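Local coordinates for DNA repair protein RecN (Deinococcus radiodurans, PDB 4ABY), which is an SMC-like ATPase that may take part in recombinational repair of damaged DNA, represented here by its nucleotide-binding head domain, at residues R148-W153 with P317-D322; L312-P317 with D345-L350; G61-T66 with H364-E369. One frame throughout, in Å; residues are numbered along the deposited sequence.

How the interactions relate
All three contacts belong to the mixed sheet at the core of the head domain. Interactions 1 and 3 each join two parallel strands and are largely buried; interaction 2 ties a loop to the start of strand 348-352 and is only partly buried. Strand 348-352 lies between the other two pairs: Ser318 meets Gln348 on one flank, and Val349 bonds to Gly61 and Cys63 on the other. Chemistry follows position. Strand ladders carry interactions 1 and 3, with an aromatic pair on one face of each (His152-Phe321, Phe65-Tyr366), whereas interaction 2 rests on an arginine bonded to one backbone carbonyl and lying against another, with a backbone bond beside it. Interactions 1 and 3 also approach the predicted ATP site.

Interaction 1 of 3, residues R148-W153 with P317-D322; sequences RLTIHW and PSVVFD
His152 and Phe321 leave neighbouring parallel strands side by side, and their contact shows how an outermost strand of the sheet within this chain is joined to its neighbour by both backbone and side chains. Strand 149-152 runs beside strand 318-321 with axes 4.5 Å apart and 14° between their directions. The pairing is closest at Ile151 with Val320 and looser on both sides of it. Ser318 N bonds to Arg148 O (3.3 Å), Val320 N to Thr150 O and His152 N to Val320 O; the bond from Thr150 N to Ser318 O is weak.

Apolar contacts alternate between the faces. On the face that holds Leu149 and Ile151, Ile151 CG1 rests on Val320 CB at 3.6 Å, and Leu149 CD2 meets Ser318 CB. On the other, Thr150 CG2 stands beside Val319 CG1 (4.2 Å) and, within its own strand, lies over one face of the His152 ring, toward its rim.

The aromatic contact shares that second face. The first torsion of His152 (chi1 -79°) sets CG beside the backbone N, anti to the carbonyl carbon. His152 CD2 lies 3.4 Å from Phe321 CE1 and 3.5 Å from Val319 CG1; the two ring planes are 33° apart and the pair is oblique. An alanine here would probably open a gap beside Phe321 and Val319 and leave Ser156, which bonds to ND1, without that partner.

Polar ends are satisfied beyond the pair: Ser318 OG by Gln348, Thr150 OG1 by Thr316, and Asp322 OD2 by Gln154. The Asp322 side chain comes within about 4 Å of that of Lys73, a predicted ATP-binding residue. An apolar strand running into Asp322 and Glu323 is consistent with the Walker B motif of P-loop NTPases, and Gln154 is placed as in the Q-loop of ABC-type ATPases.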
loop_
_atom_site.group_PDB
_atom_site.type_symbol
_atom_site.label_atom_id
_atom_site.label_comp_id
_atom_site.label_asym_id
_atom_site.label_seq_id
_atom_site.Cartn_x
_atom_site.Cartn_y
_atom_site.Cartn_z
ATOM N N ARG A 148 10.408 -0.452 2.889
ATOM C CA ARG A 148 10.485 0.975 2.598
ATOM C C ARG A 148 9.251 1.475 1.849
ATOM O O ARG A 148 8.715 2.540 2.155
ATOM C CB ARG A 148 11.736 1.284 1.767
ATOM C CG ARG A 148 13.060 0.840 2.379
ATOM C CD ARG A 148 13.322 1.505 3.718
ATOM N NE ARG A 148 14.733 1.452 4.098
ATOM C CZ ARG A 148 15.343 0.375 4.594
ATOM N NH1 ARG A 148 14.672 -0.760 4.762
ATOM N NH2 ARG A 148 16.631 0.428 4.916
ATOM N N LEU A 149 8.816 0.698 0.861
ATOM C CA LEU A 149 7.718 1.089 -0.014
ATOM C C LEU A 149 6.484 0.218 0.150
ATOM O O LEU A 149 6.577 -0.972 0.436
ATOM C CB LEU A 149 8.158 1.026 -1.474
ATOM C CG LEU A 149 8.676 2.305 -2.125
ATOM C CD1 LEU A 149 8.972 2.042 -3.589
ATOM C CD2 LEU A 149 7.656 3.419 -1.979
ATOM N N THR A 150 5.324 0.825 -0.054
ATOM C CA THR A 150 4.068 0.097 -0.147
ATOM C C THR A 150 3.256 0.725 -1.264
ATOM O O THR A 150 2.847 1.875 -1.155
ATOM C CB THR A 150 3.255 0.208 1.142
ATOM O OG1 THR A 150 3.933 -0.471 2.202
ATOM C CG2 THR A 150 1.894 -0.413 0.948
ATOM N N ILE A 151 3.040 -0.005 -2.350
ATOM C CA ILE A 151 2.179 0.497 -3.411
ATOM C C ILE A 151 0.830 -0.197 -3.342
ATOM O O ILE A 151 0.763 -1.423 -3.376
ATOM C CB ILE A 151 2.778 0.275 -4.802
ATOM C CG1 ILE A 151 3.945 1.229 -5.042
ATOM C CG2 ILE A 151 1.720 0.480 -5.867
ATOM C CD1 ILE A 151 5.266 0.701 -4.579
ATOM N N HIS A 152 -0.246 0.579 -3.249
ATOM C CA HIS A 152 -1.560 -0.022 -3.054
ATOM C C HIS A 152 -2.392 -0.198 -4.308
ATOM O O HIS A 152 -2.314 0.589 -5.251
ATOM C CB HIS A 152 -2.359 0.683 -1.964
ATOM C CG HIS A 152 -1.948 0.296 -0.580
ATOM N ND1 HIS A 152 -1.878 -1.015 -0.165
ATOM C CD2 HIS A 152 -1.579 1.048 0.484
ATOM C CE1 HIS A 152 -1.484 -1.054 1.095
ATOM N NE2 HIS A 152 -1.296 0.184 1.513
ATOM N N TRP A 153 -3.221 -1.238 -4.252
ATOM C CA TRP A 153 -3.882 -1.816 -5.407
ATOM C C TRP A 153 -2.841 -2.726 -6.059
ATOM O O TRP A 153 -2.898 -3.936 -5.877
ATOM C CB TRP A 153 -4.486 -0.713 -6.294
ATOM C CG TRP A 153 -4.805 -0.987 -7.756
ATOM C CD1 TRP A 153 -5.236 -0.055 -8.659
ATOM C CD2 TRP A 153 -4.705 -2.223 -8.482
ATOM N NE1 TRP A 153 -5.408 -0.625 -9.890
ATOM C CE2 TRP A 153 -5.089 -1.954 -9.813
ATOM C CE3 TRP A 153 -4.332 -3.525 -8.147
ATOM C CZ2 TRP A 153 -5.109 -2.935 -10.799
ATOM C CZ3 TRP A 153 -4.347 -4.494 -9.127
ATOM C CH2 TRP A 153 -4.737 -4.195 -10.438
ATOM N N PRO A 317 7.683 3.664 5.694
ATOM C CA PRO A 317 7.847 5.122 5.682
ATOM C C PRO A 317 7.133 5.783 4.509
ATOM O O PRO A 317 6.711 6.933 4.626
ATOM C CB PRO A 317 9.367 5.307 5.541
ATOM C CG PRO A 317 9.887 3.995 5.065
ATOM C CD PRO A 317 8.978 2.965 5.649
ATOM N N SER A 318 7.015 5.065 3.394
ATOM C CA SER A 318 6.390 5.600 2.186
ATOM C C SER A 318 5.287 4.679 1.703
ATOM O O SER A 318 5.437 3.460 1.724
ATOM C CB SER A 318 7.425 5.774 1.077
ATOM O OG SER A 318 8.475 6.631 1.490
ATOM N N VAL A 319 4.174 5.273 1.279
ATOM C CA VAL A 319 3.030 4.522 0.764
ATOM C C VAL A 319 2.501 5.147 -0.528
ATOM O O VAL A 319 2.527 6.365 -0.692
ATOM C CB VAL A 319 1.889 4.454 1.796
ATOM C CG1 VAL A 319 0.758 3.579 1.278
ATOM C CG2 VAL A 319 2.408 3.933 3.128
ATOM N N VAL A 320 2.070 4.299 -1.455
ATOM C CA VAL A 320 1.562 4.772 -2.736
ATOM C C VAL A 320 0.157 4.256 -3.023
ATOM O O VAL A 320 -0.112 3.061 -2.912
ATOM C CB VAL A 320 2.491 4.365 -3.895
ATOM C CG1 VAL A 320 1.846 4.697 -5.232
ATOM C CG2 VAL A 320 3.840 5.054 -3.759
ATOM N N PHE A 321 -0.731 5.167 -3.403
ATOM C CA PHE A 321 -2.096 4.805 -3.751
ATOM C C PHE A 321 -2.329 5.186 -5.204
ATOM O O PHE A 321 -2.054 6.316 -5.606
ATOM C CB PHE A 321 -3.094 5.529 -2.846
ATOM C CG PHE A 321 -2.915 5.230 -1.386
ATOM C CD1 PHE A 321 -3.556 4.150 -0.803
ATOM C CD2 PHE A 321 -2.105 6.028 -0.595
ATOM C CE1 PHE A 321 -3.395 3.871 0.541
ATOM C CE2 PHE A 321 -1.940 5.755 0.750
ATOM C CZ PHE A 321 -2.586 4.675 1.318
ATOM N N ASP A 322 -2.891 4.285 -5.970
ATOM C CA ASP A 322 -3.210 4.572 -7.337
ATOM C C ASP A 322 -4.690 4.583 -7.534
ATOM O O ASP A 322 -5.357 3.654 -7.190
ATOM C CB ASP A 322 -2.704 3.457 -8.206
ATOM C CG ASP A 322 -2.797 3.765 -9.651
ATOM O OD1 ASP A 322 -2.778 4.939 -10.014
ATOM O OD2 ASP A 322 -2.871 2.830 -10.430
#

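Interaction 2 of 3, residues L312-P317 with D345-L350; sequences LGADTP and DTRQVL
Arg347 reaches over to residues 314-317, presenting the edge of its guanidinium to one carbonyl and a face to another. The chain bends at its second torsion (chi2 92°), which places CD; Arg347 CD lies 3.5 Å from Ala314 CB. From there Arg347 NE reaches Thr316 O at 2.9 Å, a hydrogen bond with an N-H...O angle of 149°. The oxygen sits near the guanidinium plane, at its edge, while the donor stands well above the plane of the Thr316 carbonyl.

The Ala314 carbonyl is turned differently. Its carbon lies over the centre of one guanidinium face, and Ala314 O is over that face too. The angles at NH1 and NH2 are too poor for a hydrogen bond to Ala314 O, and the two carbonyls therefore meet the same flat group in quite different ways, one bonded at the edge and one lying against the face.

Pro317 O adds a bond between the backbones. It takes the hydrogen bond of Gln348 N at 2.9 Å and almost straight, and Pro317 O lies 3.4 Å from Arg347 CG, where the arginine chain begins its turn. The Gln348 side chain extends beyond CG, and its OE1 bonds to Ser318 OG and Leu40 N.

In the fold, the loop leaves helix 298-312 at Gly313 and delivers the chain to strand 318-321, while Arg347 follows helix 330-343 and precedes strand 348-352. Ala314 also touches Leu343 of helix 330-343, and thus the contact fastens the approach to two adjacent strands beside that helix.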
loop_
_atom_site.group_PDB
_atom_site.type_symbol
_atom_site.label_atom_id
_atom_site.label_comp_id
_atom_site.label_asym_id
_atom_site.label_seq_id
_atom_site.Cartn_x
_atom_site.Cartn_y
_atom_site.Cartn_z
ATOM N N LEU A 312 -5.291 1.948 11.423
ATOM C CA LEU A 312 -4.393 1.037 12.135
ATOM C C LEU A 312 -2.913 1.367 11.946
ATOM O O LEU A 312 -2.060 0.845 12.661
ATOM C CB LEU A 312 -4.650 -0.412 11.712
ATOM C CG LEU A 312 -6.007 -1.010 12.084
ATOM C CD1 LEU A 312 -6.116 -2.432 11.565
ATOM C CD2 LEU A 312 -6.200 -0.973 13.591
ATOM N N GLY A 313 -2.610 2.220 10.975
ATOM C CA GLY A 313 -1.238 2.621 10.722
ATOM C C GLY A 313 -0.590 1.923 9.538
ATOM O O GLY A 313 -0.944 0.797 9.191
ATOM N N ALA A 314 0.364 2.606 8.913
ATOM C CA ALA A 314 1.148 2.027 7.829
ATOM C C ALA A 314 2.400 1.374 8.403
ATOM O O ALA A 314 2.858 1.745 9.483
ATOM C CB ALA A 314 1.523 3.094 6.815
ATOM N N ASP A 315 2.950 0.404 7.680
ATOM C CA ASP A 315 4.119 -0.334 8.157
ATOM C C ASP A 315 5.397 0.031 7.406
ATOM O O ASP A 315 6.431 -0.614 7.577
ATOM C CB ASP A 315 3.875 -1.850 8.113
ATOM C CG ASP A 315 3.342 -2.329 6.767
ATOM O OD1 ASP A 315 2.572 -1.585 6.118
ATOM O OD2 ASP A 315 3.682 -3.463 6.362
ATOM N N THR A 316 5.319 1.075 6.589
ATOM C CA THR A 316 6.464 1.547 5.826
ATOM C C THR A 316 6.483 3.072 5.787
ATOM O O THR A 316 5.434 3.709 5.837
ATOM C CB THR A 316 6.436 1.015 4.385
ATOM O OG1 THR A 316 5.250 1.479 3.725
ATOM C CG2 THR A 316 6.458 -0.506 4.374
ATOM N N PRO A 317 7.683 3.664 5.694
ATOM C CA PRO A 317 7.847 5.122 5.682
ATOM C C PRO A 317 7.133 5.783 4.509
ATOM O O PRO A 317 6.711 6.933 4.626
ATOM C CB PRO A 317 9.367 5.307 5.541
ATOM C CG PRO A 317 9.887 3.995 5.065
ATOM C CD PRO A 317 8.978 2.965 5.649
ATOM N N ASP A 345 0.724 12.537 8.345
ATOM C CA ASP A 345 1.215 13.057 9.621
ATOM C C ASP A 345 2.327 12.187 10.183
ATOM O O ASP A 345 3.017 12.579 11.118
ATOM C CB ASP A 345 0.085 13.129 10.649
ATOM C CG ASP A 345 -0.775 14.362 10.493
ATOM O OD1 ASP A 345 -0.485 15.196 9.611
ATOM O OD2 ASP A 345 -1.747 14.498 11.260
ATOM N N THR A 346 2.484 10.999 9.614
ATOM C CA THR A 346 3.486 10.050 10.070
ATOM C C THR A 346 4.216 9.423 8.883
ATOM O O THR A 346 5.230 8.749 9.055
ATOM C CB THR A 346 2.840 8.940 10.926
ATOM O OG1 THR A 346 1.530 8.643 10.421
ATOM C CG2 THR A 346 2.724 9.393 12.372
ATOM N N ARG A 347 3.704 9.656 7.677
ATOM C CA ARG A 347 4.244 8.974 6.501
ATOM C C ARG A 347 4.435 9.891 5.326
ATOM O O ARG A 347 4.018 11.048 5.354
ATOM C CB ARG A 347 3.306 7.864 6.053
ATOM C CG ARG A 347 3.816 6.460 6.310
ATOM C CD ARG A 347 3.342 5.928 7.643
ATOM N NE ARG A 347 4.258 4.917 8.160
ATOM C CZ ARG A 347 4.197 4.463 9.402
ATOM N NH1 ARG A 347 3.262 4.942 10.208
ATOM N NH2 ARG A 347 5.049 3.546 9.842
ATOM N N GLN A 348 5.097 9.367 4.302
ATOM C CA GLN A 348 5.157 10.010 3.000
ATOM C C GLN A 348 4.167 9.257 2.133
ATOM O O GLN A 348 4.357 8.071 1.861
ATOM C CB GLN A 348 6.564 9.888 2.408
ATOM C CG GLN A 348 6.753 10.561 1.059
ATOM C CD GLN A 348 8.122 10.289 0.463
ATOM O OE1 GLN A 348 8.665 9.195 0.602
ATOM N NE2 GLN A 348 8.685 11.286 -0.202
ATOM N N VAL A 349 3.094 9.930 1.726
ATOM C CA VAL A 349 2.093 9.311 0.868
ATOM C C VAL A 349 2.169 9.926 -0.523
ATOM O O VAL A 349 2.179 11.144 -0.683
ATOM C CB VAL A 349 0.668 9.418 1.457
ATOM C CG1 VAL A 349 0.731 9.744 2.938
ATOM C CG2 VAL A 349 -0.145 10.452 0.722
ATOM N N LEU A 350 2.260 9.063 -1.524
ATOM C CA LEU A 350 2.418 9.499 -2.899
ATOM C C LEU A 350 1.191 9.119 -3.715
ATOM O O LEU A 350 0.922 7.939 -3.934
ATOM C CB LEU A 350 3.665 8.856 -3.498
ATOM C CG LEU A 350 4.975 9.121 -2.749
ATOM C CD1 LEU A 350 6.002 8.039 -3.035
ATOM C CD2 LEU A 350 5.528 10.488 -3.102
#

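Interaction 3 of 3, residues G61-T66 with H364-E369; sequences GFCAFT and HHYKVE
Thr66 OG1 and His365 NE2 lie 2.9 Å apart in a hydrogen bond that either could donate, and a weak, unsettled contact joins the same hydroxyl to Tyr366 O. Rotation about the first torsion puts OG1 between the backbone N and the carbonyl carbon (chi1 69°); it meets the imidazole at its edge and in its plane, the two side chains crossing at about a right angle. CG2 of Thr66 also touches NE2. The setting is the mixed core sheet of a P-loop NTPase, here in its parallel part: strand 62-67 leads directly into the predicted ATP-binding segment Gly67 to Ser74, the Walker A (P-loop) sequence, which runs into helix 69-83.

In the backbone ladder Ala64 and Thr66 each serve as donor and acceptor. His364 N to Phe62 O begins the ladder; Ala64 N bonds to His364 O and Tyr366 N to Ala64 O, while Thr66 N reaches Tyr366 O and Val368 N reaches Thr66 O (2.8 Å). The two strand axes are 24° apart in direction.

On the face holding Cys63 and Phe65, the rings of Phe65 and Tyr366 form an offset stack, centroids 4.8 Å apart and planes only 13° from parallel. Tyr366 CB sits over one face of the Phe65 ring, toward its rim, a CH-pi contact at 4.0 Å from the centroid. The Cys63 sulfur approaches the edge of the Tyr366 ring, and Cys63 CB is 3.9 Å from Tyr366 CE2. Leu58 packs against both Phe65 and Tyr366, while Leu383 of strand 376-383 touches Tyr366. Farther along, Val368 CG2 meets Phe65 CD2 at the ring edge, 4.4 Å away.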
loop_
_atom_site.group_PDB
_atom_site.type_symbol
_atom_site.label_atom_id
_atom_site.label_comp_id
_atom_site.label_asym_id
_atom_site.label_seq_id
_atom_site.Cartn_x
_atom_site.Cartn_y
_atom_site.Cartn_z
ATOM N N GLY A 61 5.516 14.842 3.308
ATOM C CA GLY A 61 4.401 14.042 3.775
ATOM C C GLY A 61 3.551 13.644 2.595
ATOM O O GLY A 61 3.854 12.682 1.894
ATOM N N PHE A 62 2.492 14.408 2.366
ATOM C CA PHE A 62 1.579 14.158 1.263
ATOM C C PHE A 62 2.081 14.825 -0.014
ATOM O O PHE A 62 2.084 16.050 -0.131
ATOM C CB PHE A 62 0.186 14.672 1.629
ATOM C CG PHE A 62 -0.851 14.429 0.578
ATOM C CD1 PHE A 62 -0.559 13.684 -0.549
ATOM C CD2 PHE A 62 -2.126 14.940 0.725
ATOM C CE1 PHE A 62 -1.515 13.460 -1.514
ATOM C CE2 PHE A 62 -3.088 14.720 -0.233
ATOM C CZ PHE A 62 -2.784 13.978 -1.357
ATOM N N CYS A 63 2.505 14.006 -0.971
ATOM C CA CYS A 63 2.965 14.502 -2.258
ATOM C C CYS A 63 1.932 14.219 -3.331
ATOM O O CYS A 63 1.589 13.068 -3.576
ATOM C CB CYS A 63 4.286 13.844 -2.634
ATOM S SG CYS A 63 5.570 14.086 -1.412
ATOM N N ALA A 64 1.433 15.270 -3.970
ATOM C CA ALA A 64 0.425 15.106 -5.006
ATOM C C ALA A 64 1.033 15.310 -6.380
ATOM O O ALA A 64 1.798 16.247 -6.600
ATOM C CB ALA A 64 -0.724 16.068 -4.789
ATOM N N PHE A 65 0.693 14.423 -7.305
ATOM C CA PHE A 65 1.145 14.550 -8.679
ATOM C C PHE A 65 -0.049 14.790 -9.597
ATOM O O PHE A 65 -0.988 13.994 -9.638
ATOM C CB PHE A 65 1.937 13.313 -9.086
ATOM C CG PHE A 65 3.232 13.169 -8.346
ATOM C CD1 PHE A 65 3.242 12.805 -7.011
ATOM C CD2 PHE A 65 4.442 13.421 -8.974
ATOM C CE1 PHE A 65 4.435 12.680 -6.319
ATOM C CE2 PHE A 65 5.637 13.297 -8.285
ATOM C CZ PHE A 65 5.631 12.925 -6.958
ATOM N N THR A 66 -0.017 15.886 -10.315
ATOM C CA THR A 66 -1.090 16.288 -11.164
ATOM C C THR A 66 -0.553 16.664 -12.509
ATOM O O THR A 66 0.596 16.532 -12.750
ATOM C CB THR A 66 -1.815 17.420 -10.556
ATOM O OG1 THR A 66 -0.997 18.554 -10.577
ATOM C CG2 THR A 66 -2.039 17.125 -9.194
ATOM N N HIS A 364 3.240 18.869 -0.705
ATOM C CA HIS A 364 4.016 19.223 -1.872
ATOM C C HIS A 364 3.194 18.908 -3.101
ATOM O O HIS A 364 2.705 17.793 -3.259
ATOM C CB HIS A 364 5.334 18.455 -1.882
ATOM C CG HIS A 364 6.161 18.670 -0.652
ATOM N ND1 HIS A 364 7.087 19.685 -0.546
ATOM C CD2 HIS A 364 6.184 18.013 0.532
ATOM C CE1 HIS A 364 7.652 19.638 0.648
ATOM N NE2 HIS A 364 7.123 18.631 1.320
ATOM N N HIS A 365 3.021 19.904 -3.957
ATOM C CA HIS A 365 2.224 19.737 -5.160
ATOM C C HIS A 365 3.148 19.700 -6.370
ATOM O O HIS A 365 3.754 20.706 -6.739
ATOM C CB HIS A 365 1.210 20.873 -5.282
ATOM C CG HIS A 365 0.220 20.691 -6.392
ATOM N ND1 HIS A 365 -1.095 21.092 -6.287
ATOM C CD2 HIS A 365 0.354 20.153 -7.627
ATOM C CE1 HIS A 365 -1.727 20.809 -7.413
ATOM N NE2 HIS A 365 -0.871 20.239 -8.241
ATOM N N TYR A 366 3.271 18.523 -6.970
ATOM C CA TYR A 366 4.109 18.351 -8.142
ATOM C C TYR A 366 3.247 18.403 -9.388
ATOM O O TYR A 366 2.138 17.878 -9.396
ATOM C CB TYR A 366 4.862 17.021 -8.068
ATOM C CG TYR A 366 5.853 16.962 -6.932
ATOM C CD1 TYR A 366 7.153 17.414 -7.096
ATOM C CD2 TYR A 366 5.486 16.469 -5.692
ATOM C CE1 TYR A 366 8.059 17.372 -6.058
ATOM C CE2 TYR A 366 6.387 16.423 -4.645
ATOM C CZ TYR A 366 7.671 16.878 -4.834
ATOM O OH TYR A 366 8.572 16.833 -3.794
ATOM N N LYS A 367 3.740 19.048 -10.438
ATOM C CA LYS A 367 3.022 19.047 -11.703
ATOM C C LYS A 367 3.812 18.284 -12.751
ATOM O O LYS A 367 4.988 18.556 -12.981
ATOM C CB LYS A 367 2.725 20.467 -12.193
ATOM C CG LYS A 367 1.770 20.490 -13.376
ATOM C CD LYS A 367 1.530 21.891 -13.910
ATOM C CE LYS A 367 0.498 21.873 -15.033
ATOM N NZ LYS A 367 0.268 23.222 -15.616
ATOM N N VAL A 368 3.162 17.309 -13.371
ATOM C CA VAL A 368 3.783 16.567 -14.448
ATOM C C VAL A 368 3.438 17.256 -15.761
ATOM O O VAL A 368 2.267 17.428 -16.103
ATOM C CB VAL A 368 3.335 15.095 -14.464
ATOM C CG1 VAL A 368 4.032 14.349 -15.579
ATOM C CG2 VAL A 368 3.631 14.443 -13.125
ATOM N N GLU A 369 4.474 17.665 -16.482
ATOM C CA GLU A 369 4.311 18.457 -17.693
ATOM C C GLU A 369 4.922 17.799 -18.913
ATOM O O GLU A 369 5.521 16.733 -18.829
ATOM C CB GLU A 369 4.922 19.842 -17.511
ATOM C CG GLU A 369 4.036 20.801 -16.759
ATOM C CD GLU A 369 4.759 22.075 -16.399
ATOM O OE1 GLU A 369 6.000 22.025 -16.255
ATOM O OE2 GLU A 369 4.085 23.120 -16.258
#